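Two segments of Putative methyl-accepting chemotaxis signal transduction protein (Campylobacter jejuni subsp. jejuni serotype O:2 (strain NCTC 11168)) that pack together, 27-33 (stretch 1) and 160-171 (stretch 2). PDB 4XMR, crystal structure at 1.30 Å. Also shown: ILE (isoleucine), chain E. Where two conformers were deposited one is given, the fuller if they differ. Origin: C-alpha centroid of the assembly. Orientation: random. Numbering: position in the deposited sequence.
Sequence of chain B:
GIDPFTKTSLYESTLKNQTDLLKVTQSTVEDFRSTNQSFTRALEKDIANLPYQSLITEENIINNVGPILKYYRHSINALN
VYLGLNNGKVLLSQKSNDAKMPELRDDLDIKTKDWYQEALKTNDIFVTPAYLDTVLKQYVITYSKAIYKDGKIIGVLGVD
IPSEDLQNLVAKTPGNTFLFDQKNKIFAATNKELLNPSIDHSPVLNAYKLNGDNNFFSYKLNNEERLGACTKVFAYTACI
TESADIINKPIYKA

Stretch 1 (27-33) STVEDFR
Stretch 2, residues 160-171: DIPSEDLQNLVA

This is a small, mainly apolar contact of a helix with a strand-to-helix segment, with no hydrogen bond across it, in which one phenylalanine supplies most of what stretch 1 buries. Stretch 1, 27-33, lies inside a longer helix. Stretch 2 enters as a strand, 160-162, and turns at once into a helix, where Asp165 N bonds Pro162 O at 2.9 Å and the regular i to i+4 pattern takes over from Gln167 N to Ser163 O at 3.1 Å. The two helices run roughly antiparallel, at 146°, with axes 10.0 Å apart at closest approach. The register pairs Thr28 CA with Val170 CA at 6.8 Å and Phe32 CA with Leu166 CA at 7.1 Å, so a four-residue step on each helix brings the next pair together.

Phe32 points its CA-to-CB bond toward stretch 2, and with chi1 t and chi2 83° its ring reaches the strand-helix junction. Leu166 CB sits over one ring face, 4.0 Å from the centroid of Phe32 and 11° off the normal, a CH-pi contact. Around the same ring, Phe32 CZ meets Ile161 CG2 at 3.6 Å, Phe32 CD1 meets Leu169 CD1 at 3.8 Å, and Phe32 CE1 lies 4.0 Å from Asp165 CB, an aliphatic carbon of an acidic residue.

One turn earlier, Thr28 (chi1 m) places its methyl CG2 3.6 Å from Leu169 CB, while its OG1 is hydrogen-bonded elsewhere in the structure; threonine thus serves both needs. Leu166 (t, p) points sideways, yet its CD1 reaches Val29 CA at 4.4 Å and Thr28 CG2 at 4.4 Å, bridging the two turns. Leu169 is m, t; Val29 and Val170, both chi1 t, point their CA-to-CB bonds sideways, and Val170 CG2 lies 4.4 Å from Thr28 CG2.

Together the stretches bury 357 Å². Asp160 stands apart, its OD2 accepting a 2.7 Å hydrogen bond from N of the bound isoleucine.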

# COMPACT_ATOMS: atom_id res chain seq x y z
N SER B 27 0.82 -1.02 10.95
CA SER B 27 0.63 -0.09 9.84
C SER B 27 0.21 -0.81 8.56
O SER B 27 -0.60 -0.30 7.79
CB SER B 27 1.90 0.71 9.59
OG SER B 27 2.17 1.59 10.67
N THR B 28 0.76 -2.00 8.35
CA THR B 28 0.43 -2.79 7.17
C THR B 28 -1.06 -3.10 7.15
O THR B 28 -1.73 -2.95 6.13
CB THR B 28 1.26 -4.08 7.14
OG1 THR B 28 2.65 -3.75 7.10
CG2 THR B 28 0.92 -4.93 5.93
N VAL B 29 -1.59 -3.53 8.29
CA VAL B 29 -3.00 -3.83 8.40
C VAL B 29 -3.86 -2.58 8.22
O VAL B 29 -4.87 -2.61 7.51
CB VAL B 29 -3.30 -4.49 9.76
CG1 VAL B 29 -4.79 -4.67 9.97
CG2 VAL B 29 -2.56 -5.82 9.88
N GLU B 30 -3.46 -1.49 8.85
CA GLU B 30 -4.22 -0.25 8.78
C GLU B 30 -4.28 0.29 7.35
O GLU B 30 -5.33 0.75 6.90
CB GLU B 30 -3.59 0.81 9.69
CG GLU B 30 -3.73 0.52 11.18
CD GLU B 30 -2.91 1.46 12.04
OE1 GLU B 30 -1.97 2.09 11.52
OE2 GLU B 30 -3.20 1.56 13.25
N ASP B 31 -3.15 0.24 6.66
CA ASP B 31 -3.08 0.81 5.32
C ASP B 31 -3.86 -0.04 4.31
O ASP B 31 -4.48 0.50 3.40
CB ASP B 31 -1.62 0.98 4.89
CG ASP B 31 -0.87 2.02 5.72
OD1 ASP B 31 -1.50 2.76 6.51
OD2 ASP B 31 0.37 2.10 5.57
N PHE B 32 -3.82 -1.36 4.47
CA PHE B 32 -4.60 -2.25 3.63
C PHE B 32 -6.08 -1.90 3.77
O PHE B 32 -6.79 -1.73 2.78
CB PHE B 32 -4.32 -3.70 4.05
CG PHE B 32 -5.10 -4.75 3.29
CD1 PHE B 32 -4.66 -5.21 2.05
CD2 PHE B 32 -6.21 -5.36 3.86
CE1 PHE B 32 -5.36 -6.20 1.37
CE2 PHE B 32 -6.90 -6.36 3.19
CZ PHE B 32 -6.47 -6.78 1.94
N ARG B 33 -6.55 -1.77 5.00
CA ARG B 33 -7.94 -1.42 5.25
C ARG B 33 -8.33 -0.05 4.67
O ARG B 33 -9.33 0.06 3.98
CB ARG B 33 -8.21 -1.46 6.75
CG ARG B 33 -9.65 -1.19 7.15
CD ARG B 33 -9.74 -1.28 8.67
NE ARG B 33 -11.04 -0.91 9.20
CZ ARG B 33 -11.93 -1.77 9.67
NH1 ARG B 33 -11.66 -3.07 9.69
NH2 ARG B 33 -13.10 -1.33 10.14
N ASP B 160 -14.58 -7.68 -3.04
CA ASP B 160 -13.88 -8.79 -2.41
C ASP B 160 -12.40 -8.71 -2.73
O ASP B 160 -12.00 -8.71 -3.91
CB ASP B 160 -14.37 -10.15 -2.92
CG ASP B 160 -15.82 -10.45 -2.58
OD1 ASP B 160 -16.43 -9.75 -1.75
OD2 ASP B 160 -16.35 -11.41 -3.18
N ILE B 161 -11.58 -8.64 -1.69
CA ILE B 161 -10.13 -8.68 -1.82
C ILE B 161 -9.64 -9.98 -1.17
O ILE B 161 -10.01 -10.28 -0.04
CB ILE B 161 -9.48 -7.46 -1.11
CG1 ILE B 161 -10.12 -6.12 -1.57
CG2 ILE B 161 -7.96 -7.48 -1.29
CD1 ILE B 161 -9.98 -5.82 -3.05
N PRO B 162 -8.83 -10.78 -1.89
CA PRO B 162 -8.36 -12.03 -1.27
C PRO B 162 -7.60 -11.74 0.02
O PRO B 162 -6.75 -10.85 0.06
CB PRO B 162 -7.40 -12.61 -2.31
CG PRO B 162 -7.89 -12.04 -3.61
CD PRO B 162 -8.33 -10.63 -3.26
N SER B 163 -7.92 -12.48 1.08
CA SER B 163 -7.20 -12.31 2.33
C SER B 163 -5.72 -12.65 2.16
O SER B 163 -4.86 -12.15 2.89
CB SER B 163 -7.85 -13.11 3.47
OG SER B 163 -8.08 -14.45 3.11
N GLU B 164 -5.41 -13.47 1.15
CA GLU B 164 -4.03 -13.78 0.81
C GLU B 164 -3.22 -12.53 0.46
O GLU B 164 -2.01 -12.50 0.67
CB GLU B 164 -3.99 -14.80 -0.33
CG GLU B 164 -2.61 -15.37 -0.60
CD GLU B 164 -2.61 -16.46 -1.66
OE1 GLU B 164 -3.69 -16.75 -2.22
OE2 GLU B 164 -1.53 -17.01 -1.93
N ASP B 165 -3.89 -11.48 -0.03
CA ASP B 165 -3.18 -10.23 -0.29
C ASP B 165 -2.63 -9.62 0.99
O ASP B 165 -1.51 -9.11 1.01
CB ASP B 165 -4.10 -9.20 -0.97
CG ASP B 165 -4.42 -9.54 -2.40
OD1 ASP B 165 -3.93 -10.56 -2.92
OD2 ASP B 165 -5.16 -8.74 -3.00
N LEU B 166 -3.41 -9.67 2.06
CA LEU B 166 -2.93 -9.15 3.33
C LEU B 166 -1.86 -10.07 3.91
O LEU B 166 -0.86 -9.60 4.47
CB LEU B 166 -4.10 -8.93 4.29
CG LEU B 166 -3.68 -8.45 5.68
CD1 LEU B 166 -2.83 -7.18 5.58
CD2 LEU B 166 -4.93 -8.22 6.50
N GLN B 167 -2.03 -11.39 3.78
CA GLN B 167 -0.99 -12.31 4.23
C GLN B 167 0.32 -12.01 3.54
O GLN B 167 1.38 -11.95 4.17
CB GLN B 167 -1.37 -13.78 4.00
CG GLN B 167 -0.17 -14.74 3.75
CD GLN B 167 0.76 -14.94 4.95
OE1 GLN B 167 0.33 -14.89 6.09
NE2 GLN B 167 2.03 -15.17 4.68
N ASN B 168 0.26 -11.82 2.23
CA ASN B 168 1.48 -11.55 1.48
C ASN B 168 2.18 -10.27 1.93
O ASN B 168 3.41 -10.22 2.02
CB ASN B 168 1.20 -11.53 -0.02
CG ASN B 168 0.89 -12.90 -0.58
OD1 ASN B 168 1.19 -13.92 0.04
ND2 ASN B 168 0.29 -12.94 -1.76
N LEU B 169 1.40 -9.24 2.23
CA LEU B 169 1.96 -8.00 2.76
C LEU B 169 2.64 -8.22 4.11
O LEU B 169 3.75 -7.74 4.35
CB LEU B 169 0.87 -6.96 2.91
CG LEU B 169 0.41 -6.36 1.59
CD1 LEU B 169 -0.89 -5.60 1.75
CD2 LEU B 169 1.49 -5.42 1.06
N VAL B 170 1.98 -8.94 5.00
CA VAL B 170 2.55 -9.20 6.32
C VAL B 170 3.84 -10.01 6.20
O VAL B 170 4.84 -9.72 6.88
CB VAL B 170 1.55 -9.93 7.22
CG1 VAL B 170 2.23 -10.41 8.52
CG2 VAL B 170 0.39 -9.02 7.53
N ALA B 171 3.85 -11.00 5.32
CA ALA B 171 5.02 -11.86 5.16
C ALA B 171 6.28 -11.11 4.74
O ALA B 171 7.40 -11.55 5.01
CB ALA B 171 4.72 -12.99 4.18
N ILE E . -18.13 -13.02 -1.92
CA ILE E . -19.57 -12.80 -1.98
C ILE E . -20.25 -13.96 -1.27
O ILE E . -21.37 -13.84 -0.80
CB ILE E . -20.06 -12.65 -3.45
CG1 ILE E . -21.48 -12.09 -3.47
CG2 ILE E . -19.96 -13.97 -4.21
CD1 ILE E . -21.95 -11.65 -4.85
OXT ILE E . -19.66 -15.04 -1.13